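Local coordinates for Lin0012 protein (PDB 3K17) that probably transfers a phosphoryl group from ATP to phosphomevalonate, a step of the mevalonate route to isoprenoids, as a GHMP-family kinase, at residues L15-E20 with C321-S326; G27-L32 with Q257-F262; W172-T177 with E206-P211. One frame throughout, in Å; residues are numbered along the deposited sequence.

Contact 1 (L15-E20 with C321-S326)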
# COMPACT_ATOMS: atom_id res chain seq x y z
N LEU A 15 -1.20 -32.49 26.75
CA LEU A 15 0.22 -32.66 26.98
C LEU A 15 0.71 -33.85 26.17
O LEU A 15 0.19 -34.96 26.32
CB LEU A 15 0.51 -32.91 28.46
CG LEU A 15 0.57 -31.69 29.37
CD1 LEU A 15 0.73 -32.12 30.82
CD2 LEU A 15 1.74 -30.79 28.94
N TYR A 16 1.69 -33.62 25.30
CA TYR A 16 2.27 -34.71 24.54
C TYR A 16 3.05 -35.52 25.56
O TYR A 16 3.66 -34.95 26.47
CB TYR A 16 3.23 -34.17 23.47
CG TYR A 16 2.56 -33.88 22.15
CD1 TYR A 16 2.33 -34.90 21.23
CD2 TYR A 16 2.11 -32.60 21.84
CE1 TYR A 16 1.68 -34.66 20.04
CE2 TYR A 16 1.45 -32.34 20.64
CZ TYR A 16 1.24 -33.38 19.75
OH TYR A 16 0.58 -33.15 18.56
N VAL A 17 3.02 -36.84 25.41
CA VAL A 17 3.74 -37.71 26.34
C VAL A 17 4.93 -38.36 25.63
O VAL A 17 5.97 -38.56 26.24
CB VAL A 17 2.82 -38.81 26.90
CG1 VAL A 17 3.62 -39.75 27.80
CG2 VAL A 17 1.68 -38.18 27.69
N ALA A 18 4.76 -38.64 24.34
CA ALA A 18 5.80 -39.26 23.53
C ALA A 18 5.49 -39.12 22.05
O ALA A 18 4.33 -39.00 21.66
CB ALA A 18 5.92 -40.75 23.90
N GLY A 19 6.52 -39.14 21.22
CA GLY A 19 6.33 -39.04 19.78
C GLY A 19 6.32 -37.65 19.18
O GLY A 19 6.05 -37.50 17.98
N GLU A 20 6.63 -36.64 19.98
CA GLU A 20 6.65 -35.26 19.48
C GLU A 20 7.65 -35.07 18.34
O GLU A 20 8.70 -35.72 18.30
CB GLU A 20 6.99 -34.27 20.60
CG GLU A 20 6.07 -34.33 21.79
CD GLU A 20 6.72 -35.00 22.99
OE1 GLU A 20 7.22 -36.13 22.83
OE2 GLU A 20 6.72 -34.39 24.08
N CYS A 321 6.06 -27.14 29.57
CA CYS A 321 6.09 -28.17 30.59
C CYS A 321 6.93 -29.40 30.32
O CYS A 321 7.15 -29.80 29.17
CB CYS A 321 4.67 -28.66 30.91
SG CYS A 321 3.53 -27.41 31.53
N GLY A 322 7.39 -30.00 31.42
CA GLY A 322 8.12 -31.25 31.36
C GLY A 322 7.18 -32.20 32.09
O GLY A 322 6.33 -31.75 32.86
N ILE A 323 7.31 -33.51 31.86
CA ILE A 323 6.44 -34.49 32.52
C ILE A 323 7.24 -35.67 33.04
O ILE A 323 8.37 -35.91 32.60
CB ILE A 323 5.38 -35.05 31.54
CG1 ILE A 323 6.08 -35.70 30.35
CG2 ILE A 323 4.43 -33.94 31.10
CD1 ILE A 323 5.15 -36.42 29.39
N ALA A 324 6.65 -36.43 33.96
CA ALA A 324 7.34 -37.59 34.52
C ALA A 324 6.41 -38.67 35.07
O ALA A 324 5.26 -38.41 35.41
CB ALA A 324 8.29 -37.14 35.62
N PHE A 325 6.94 -39.89 35.13
CA PHE A 325 6.24 -41.05 35.68
C PHE A 325 7.10 -41.52 36.86
O PHE A 325 8.32 -41.64 36.72
CB PHE A 325 6.17 -42.18 34.64
CG PHE A 325 5.15 -41.96 33.57
CD1 PHE A 325 3.79 -42.11 33.84
CD2 PHE A 325 5.54 -41.61 32.29
CE1 PHE A 325 2.84 -41.91 32.85
CE2 PHE A 325 4.59 -41.41 31.28
CZ PHE A 325 3.24 -41.57 31.56
N SER A 326 6.47 -41.77 38.01
CA SER A 326 7.20 -42.22 39.20
C SER A 326 6.63 -43.52 39.78
O SER A 326 5.43 -43.79 39.68
CB SER A 326 7.17 -41.13 40.29
OG SER A 326 7.94 -40.00 39.91
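Ile323 pushes its terminal methyl against the backbone of Tyr16 and Val17, and here the two strands are packed most closely. CD1 of Ile323 lies 3.6 Å from Tyr16 O and equally 3.6 Å from Val17 CA. CG1 of Ile323 stands between the backbone N and the carbonyl carbon (chi1 58°), a crowded position, while CG2 branches off to meet Leu15 CD1 at 4.1 Å; the leucine and isoleucine side chains slide past each other in opposite directions. A beta-branched isoleucine suits the place because it can fill both spots at once. Val17 points CG1 anti to its backbone N (chi1 176°), and this one methyl serves two partners: it is 4.0 Å from Ile323 CD1, and it reaches the edge of the Phe325 ring, near the ring plane, 4.0 Å from CE2. The strands stand wider apart at the other end, 8.2 Å between Leu15 CA and Cys321 CA against 7.5 Å between Val17 CA and Ile323 CA, and there a single methyl, Leu15 CD2, touches Cys321 CB. Tyr16, partly exposed, leads its ring away from 321-326. The axes of strand segments 15-18 and 321-326 come within 8.4 Å, their directions 50° apart, and the strands belong to different sheets joined here by apolar side chains. Strand 7-18 pairs with strand 29-35, where Val17 and Ala18 both face Ile31 in a classic beta bulge. Phe325 also meets Phe215 and rests on Leu270 and Tyr271 of helix 267-288, while Ala324 packs on helix 329-341 through Leu335 and Trp339.

Contact 2 (G27-L32 with Q257-F262)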
# COMPACT_ATOMS: atom_id res chain seq x y z
N GLY A 27 0.85 -40.53 9.17
CA GLY A 27 0.89 -41.90 9.64
C GLY A 27 1.73 -42.17 10.88
O GLY A 27 1.80 -43.30 11.34
N HIS A 28 2.38 -41.14 11.41
CA HIS A 28 3.18 -41.34 12.61
C HIS A 28 2.31 -41.20 13.85
O HIS A 28 1.28 -40.52 13.83
CB HIS A 28 4.37 -40.38 12.64
CG HIS A 28 5.49 -40.79 11.74
ND1 HIS A 28 5.35 -40.88 10.37
CD2 HIS A 28 6.77 -41.14 12.01
CE1 HIS A 28 6.49 -41.26 9.83
NE2 HIS A 28 7.37 -41.43 10.81
N THR A 29 2.73 -41.84 14.94
CA THR A 29 1.93 -41.83 16.15
C THR A 29 2.55 -41.18 17.39
O THR A 29 3.75 -41.27 17.63
CB THR A 29 1.51 -43.28 16.52
OG1 THR A 29 0.91 -43.89 15.38
CG2 THR A 29 0.52 -43.28 17.66
N ALA A 30 1.69 -40.55 18.18
CA ALA A 30 2.11 -39.93 19.43
C ALA A 30 1.11 -40.29 20.52
O ALA A 30 -0.04 -40.63 20.23
CB ALA A 30 2.18 -38.40 19.28
N ILE A 31 1.57 -40.22 21.76
CA ILE A 31 0.73 -40.49 22.91
C ILE A 31 0.46 -39.13 23.56
O ILE A 31 1.35 -38.31 23.66
CB ILE A 31 1.47 -41.36 23.95
CG1 ILE A 31 1.87 -42.71 23.33
CG2 ILE A 31 0.57 -41.56 25.18
CD1 ILE A 31 0.70 -43.54 22.86
N LEU A 32 -0.78 -38.89 23.98
CA LEU A 32 -1.11 -37.63 24.64
C LEU A 32 -2.13 -37.86 25.73
O LEU A 32 -2.89 -38.83 25.70
CB LEU A 32 -1.72 -36.61 23.67
CG LEU A 32 -0.95 -36.09 22.45
CD1 LEU A 32 -1.50 -36.76 21.19
CD2 LEU A 32 -1.14 -34.56 22.36
N GLN A 257 6.77 -49.67 21.20
CA GLN A 257 7.04 -50.16 22.55
C GLN A 257 6.13 -49.54 23.59
O GLN A 257 5.49 -50.23 24.39
CB GLN A 257 8.49 -49.86 22.93
CG GLN A 257 9.53 -50.75 22.27
CD GLN A 257 10.94 -50.23 22.48
OE1 GLN A 257 11.31 -49.83 23.59
NE2 GLN A 257 11.74 -50.23 21.42
N ILE A 258 6.08 -48.21 23.60
CA ILE A 258 5.26 -47.51 24.58
C ILE A 258 3.78 -47.89 24.43
O ILE A 258 3.07 -48.01 25.43
CB ILE A 258 5.47 -45.97 24.47
CG1 ILE A 258 4.93 -45.28 25.72
CG2 ILE A 258 4.78 -45.42 23.22
CD1 ILE A 258 5.41 -43.85 25.89
N ILE A 259 3.31 -48.09 23.20
CA ILE A 259 1.92 -48.49 23.01
C ILE A 259 1.72 -49.87 23.64
O ILE A 259 0.69 -50.15 24.26
CB ILE A 259 1.53 -48.53 21.51
CG1 ILE A 259 1.39 -47.09 20.98
CG2 ILE A 259 0.21 -49.27 21.33
CD1 ILE A 259 1.01 -47.01 19.53
N GLN A 260 2.72 -50.73 23.49
CA GLN A 260 2.68 -52.07 24.07
C GLN A 260 2.60 -51.90 25.59
O GLN A 260 1.77 -52.52 26.25
CB GLN A 260 3.95 -52.83 23.71
CG GLN A 260 4.05 -54.25 24.27
CD GLN A 260 5.39 -54.89 23.97
OE1 GLN A 260 5.86 -54.84 22.84
NE2 GLN A 260 6.00 -55.49 24.99
N ALA A 261 3.46 -51.04 26.12
CA ALA A 261 3.50 -50.78 27.56
C ALA A 261 2.14 -50.36 28.09
O ALA A 261 1.73 -50.77 29.18
CB ALA A 261 4.53 -49.70 27.86
N PHE A 262 1.43 -49.54 27.32
CA PHE A 262 0.10 -49.08 27.71
C PHE A 262 -0.89 -50.24 27.68
O PHE A 262 -1.60 -50.50 28.65
CB PHE A 262 -0.38 -47.97 26.76
CG PHE A 262 -0.16 -46.57 27.29
CD1 PHE A 262 -1.20 -45.90 27.94
CD2 PHE A 262 1.06 -45.93 27.13
CE1 PHE A 262 -1.01 -44.60 28.41
CE2 PHE A 262 1.26 -44.63 27.60
CZ PHE A 262 0.22 -43.96 28.25
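The Phe262 ring is approached obliquely by the methyl CG2 of Ile31, which lies 3.9 Å from Phe262 CZ and 4.0 Å from Phe262 CE2. In the ring plane, at its edge, lies the carbonyl O of Ile258, one turn earlier in the same helix; that oxygen also accepts the backbone hydrogen bond from Phe262 N. Leu208 and Pro211, from another part of the chain, touch the Phe262 side chain as well, so this buried aromatic is shared between several elements.

Ile31 carries most of the contact and spends each branch on a different helix residue. With CG1 anti to the carbonyl carbon and CG2 anti to the backbone N (chi1 -60°), the two branches diverge: CG2 serves Phe262, while Ile31 CG1 lies 4.0 Å from Ile258 CG2. Farther along the same branch, Ile31 CD1 reaches Ile259 CG1 at 4.1 Å. Ile31 and Ile258 slide past one another in opposite directions. Such a forked, wholly apolar side chain can touch three residues on one side of the helix, from two successive turns.

At the margin Thr29 offers only its methyl, CG2 being 4.2 Å from Ile259 CD1. Its hydroxyl is bonded to Thr176 on the adjacent strand, which explains how a threonine can sit at a greasy, partly exposed border.

Thr29 and Ile31 point toward the helix and Ala30 and Leu32 away from it, the alternation of a beta strand. The axes of segments 29-32 and 257-262 come within 9.8 Å, close to the 10 Å usual for a helix packed on a sheet, with their directions 42° apart; here helix 241-264 covers a face of the large sheet of a GHMP-type kinase.

Contact 3 (W172-T177 with E206-P211)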
# COMPACT_ATOMS: atom_id res chain seq x y z
N TRP A 172 -6.52 -40.40 27.81
CA TRP A 172 -5.23 -40.72 27.22
C TRP A 172 -5.47 -41.32 25.84
O TRP A 172 -6.35 -42.17 25.67
CB TRP A 172 -4.49 -41.76 28.08
CG TRP A 172 -4.04 -41.25 29.43
CD1 TRP A 172 -4.84 -40.93 30.49
CD2 TRP A 172 -2.70 -40.96 29.83
NE1 TRP A 172 -4.07 -40.45 31.53
CE2 TRP A 172 -2.75 -40.45 31.14
CE3 TRP A 172 -1.45 -41.07 29.19
CZ2 TRP A 172 -1.61 -40.05 31.84
CZ3 TRP A 172 -0.31 -40.67 29.89
CH2 TRP A 172 -0.40 -40.17 31.20
N ILE A 173 -4.67 -40.90 24.86
CA ILE A 173 -4.84 -41.42 23.51
C ILE A 173 -3.54 -41.67 22.75
O ILE A 173 -2.48 -41.10 23.06
CB ILE A 173 -5.66 -40.46 22.60
CG1 ILE A 173 -4.91 -39.13 22.45
CG2 ILE A 173 -7.05 -40.25 23.18
CD1 ILE A 173 -5.45 -38.23 21.33
N ALA A 174 -3.65 -42.54 21.76
CA ALA A 174 -2.56 -42.83 20.85
C ALA A 174 -3.10 -42.16 19.60
O ALA A 174 -4.14 -42.56 19.07
CB ALA A 174 -2.43 -44.33 20.64
N TYR A 175 -2.43 -41.11 19.15
CA TYR A 175 -2.87 -40.37 17.96
C TYR A 175 -2.00 -40.65 16.76
O TYR A 175 -0.77 -40.51 16.83
CB TYR A 175 -2.86 -38.87 18.24
CG TYR A 175 -3.18 -38.04 17.02
CD1 TYR A 175 -4.49 -37.96 16.54
CD2 TYR A 175 -2.18 -37.36 16.32
CE1 TYR A 175 -4.79 -37.24 15.39
CE2 TYR A 175 -2.48 -36.63 15.17
CZ TYR A 175 -3.79 -36.57 14.71
OH TYR A 175 -4.09 -35.85 13.57
N THR A 176 -2.61 -41.05 15.65
CA THR A 176 -1.87 -41.32 14.43
C THR A 176 -2.29 -40.31 13.37
O THR A 176 -3.42 -40.33 12.87
CB THR A 176 -2.11 -42.75 13.92
OG1 THR A 176 -1.71 -43.67 14.94
CG2 THR A 176 -1.30 -43.00 12.65
N THR A 177 -1.35 -39.44 13.02
CA THR A 177 -1.55 -38.37 12.06
C THR A 177 -2.10 -38.79 10.71
O THR A 177 -1.60 -39.72 10.08
CB THR A 177 -0.23 -37.60 11.85
OG1 THR A 177 0.36 -37.31 13.12
CG2 THR A 177 -0.48 -36.30 11.08
N GLU A 206 -6.88 -43.64 19.12
CA GLU A 206 -7.16 -44.72 20.04
C GLU A 206 -7.18 -44.31 21.50
O GLU A 206 -6.22 -43.74 22.01
CB GLU A 206 -6.12 -45.83 19.87
CG GLU A 206 -6.39 -47.05 20.74
CD GLU A 206 -5.25 -48.05 20.74
OE1 GLU A 206 -4.37 -47.94 19.86
OE2 GLU A 206 -5.25 -48.94 21.60
N THR A 207 -8.28 -44.63 22.18
CA THR A 207 -8.39 -44.32 23.60
C THR A 207 -7.53 -45.33 24.35
O THR A 207 -7.59 -46.53 24.07
CB THR A 207 -9.86 -44.45 24.07
OG1 THR A 207 -10.63 -43.37 23.52
CG2 THR A 207 -9.94 -44.40 25.59
N LEU A 208 -6.71 -44.84 25.28
CA LEU A 208 -5.82 -45.69 26.06
C LEU A 208 -6.17 -45.69 27.54
O LEU A 208 -6.94 -44.87 28.02
CB LEU A 208 -4.37 -45.22 25.91
CG LEU A 208 -3.73 -45.28 24.53
CD1 LEU A 208 -2.37 -44.59 24.57
CD2 LEU A 208 -3.59 -46.72 24.09
N GLU A 209 -5.58 -46.64 28.26
CA GLU A 209 -5.79 -46.78 29.70
C GLU A 209 -4.69 -46.00 30.40
O GLU A 209 -3.52 -46.08 30.04
CB GLU A 209 -5.72 -48.25 30.12
CG GLU A 209 -6.83 -49.13 29.57
CD GLU A 209 -7.93 -49.39 30.59
OE1 GLU A 209 -7.63 -50.02 31.64
OE2 GLU A 209 -9.09 -48.98 30.34
N GLU A 210 -5.09 -45.23 31.41
CA GLU A 210 -4.15 -44.43 32.18
C GLU A 210 -3.14 -45.34 32.88
O GLU A 210 -3.51 -46.32 33.52
CB GLU A 210 -4.91 -43.62 33.23
CG GLU A 210 -4.07 -42.60 33.97
CD GLU A 210 -4.88 -41.83 34.99
OE1 GLU A 210 -6.07 -41.58 34.73
OE2 GLU A 210 -4.33 -41.46 36.04
N PRO A 211 -1.84 -45.03 32.76
CA PRO A 211 -0.83 -45.86 33.42
C PRO A 211 -0.97 -45.76 34.94
O PRO A 211 -1.45 -44.75 35.47
CB PRO A 211 0.49 -45.28 32.93
CG PRO A 211 0.13 -44.71 31.59
CD PRO A 211 -1.20 -44.05 31.87
O HOH W 1 -8.24 -42.56 28.55
O HOH W 2 -9.60 -40.97 25.62
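Ala174 and Glu206 form an antiparallel hydrogen-bonded pair, each backbone N donating to the other's carbonyl O: Ala174 N to Glu206 O measures 2.8 Å and Glu206 N to Ala174 O 2.9 Å. A third bond, Leu208 N to Trp172 O, is 2.7 Å, its donor standing 36° out of the carbonyl plane. Beyond it a water joins the two segments, 2.9 Å from Trp172 N, whose hydrogen it accepts, and 2.7 Å from Leu208 O, to which it donates.

The CH-pi contacts gather on one face of the Trp172 indole. Pro211 CD sits 3.8 Å from the centroid of the six-membered ring, only 1° off its normal, and Glu210 CA lies over the five-membered ring. The wide indole takes both CH groups on one face, and the CD of a proline, bonded to the ring nitrogen, is a good CH-pi donor. Glu210 CG, placed anti to its backbone N (chi1 -172°), lies close to Trp172 NE1, at 3.3 Å; both NE1 and Glu210 OE1 are bonded to Thr351.

Apolar contacts follow on the face shared by Trp172, Ala174, Glu206 and Leu208. Leu208 CD1 comes 3.9 Å from Ala174 CB, the small alanine letting the leucine lie over the strand backbone; Leu208 also touches Ile31 and Phe262. The exposed Thr207 faces the other way, as does Ile173, which packs on Ala165.

These features are those of an antiparallel strand pair at an edge of the sheet within this chain: 204-208 pairs with 172-176, and the chain then leads past the tryptophan toward strand 214-219 of the second sheet.

Overall arrangement
The three contacts form one connected region around the large mixed sheet. Contacts 1 and 2 join that sheet to later elements, strand 321-326 and helix 241-264, whereas contact 3 is a pairing within it. Contacts 2 and 3 lie closest, their centres about 7 Å apart, on neighbouring strands: Ala30 O and Tyr175 N are 2.7 Å apart, a probable hydrogen bond. Contact 1 is about 12 Å from contact 2, centre to centre, and about 13 Å from contact 3; Val17 N is 2.8 Å from Ile31 O, and Phe325 CZ packs 3.9 Å from Trp172 CH2. Contact 1 bridges the two sheets, contact 2 adds a helix, and contact 3 adds an edge strand.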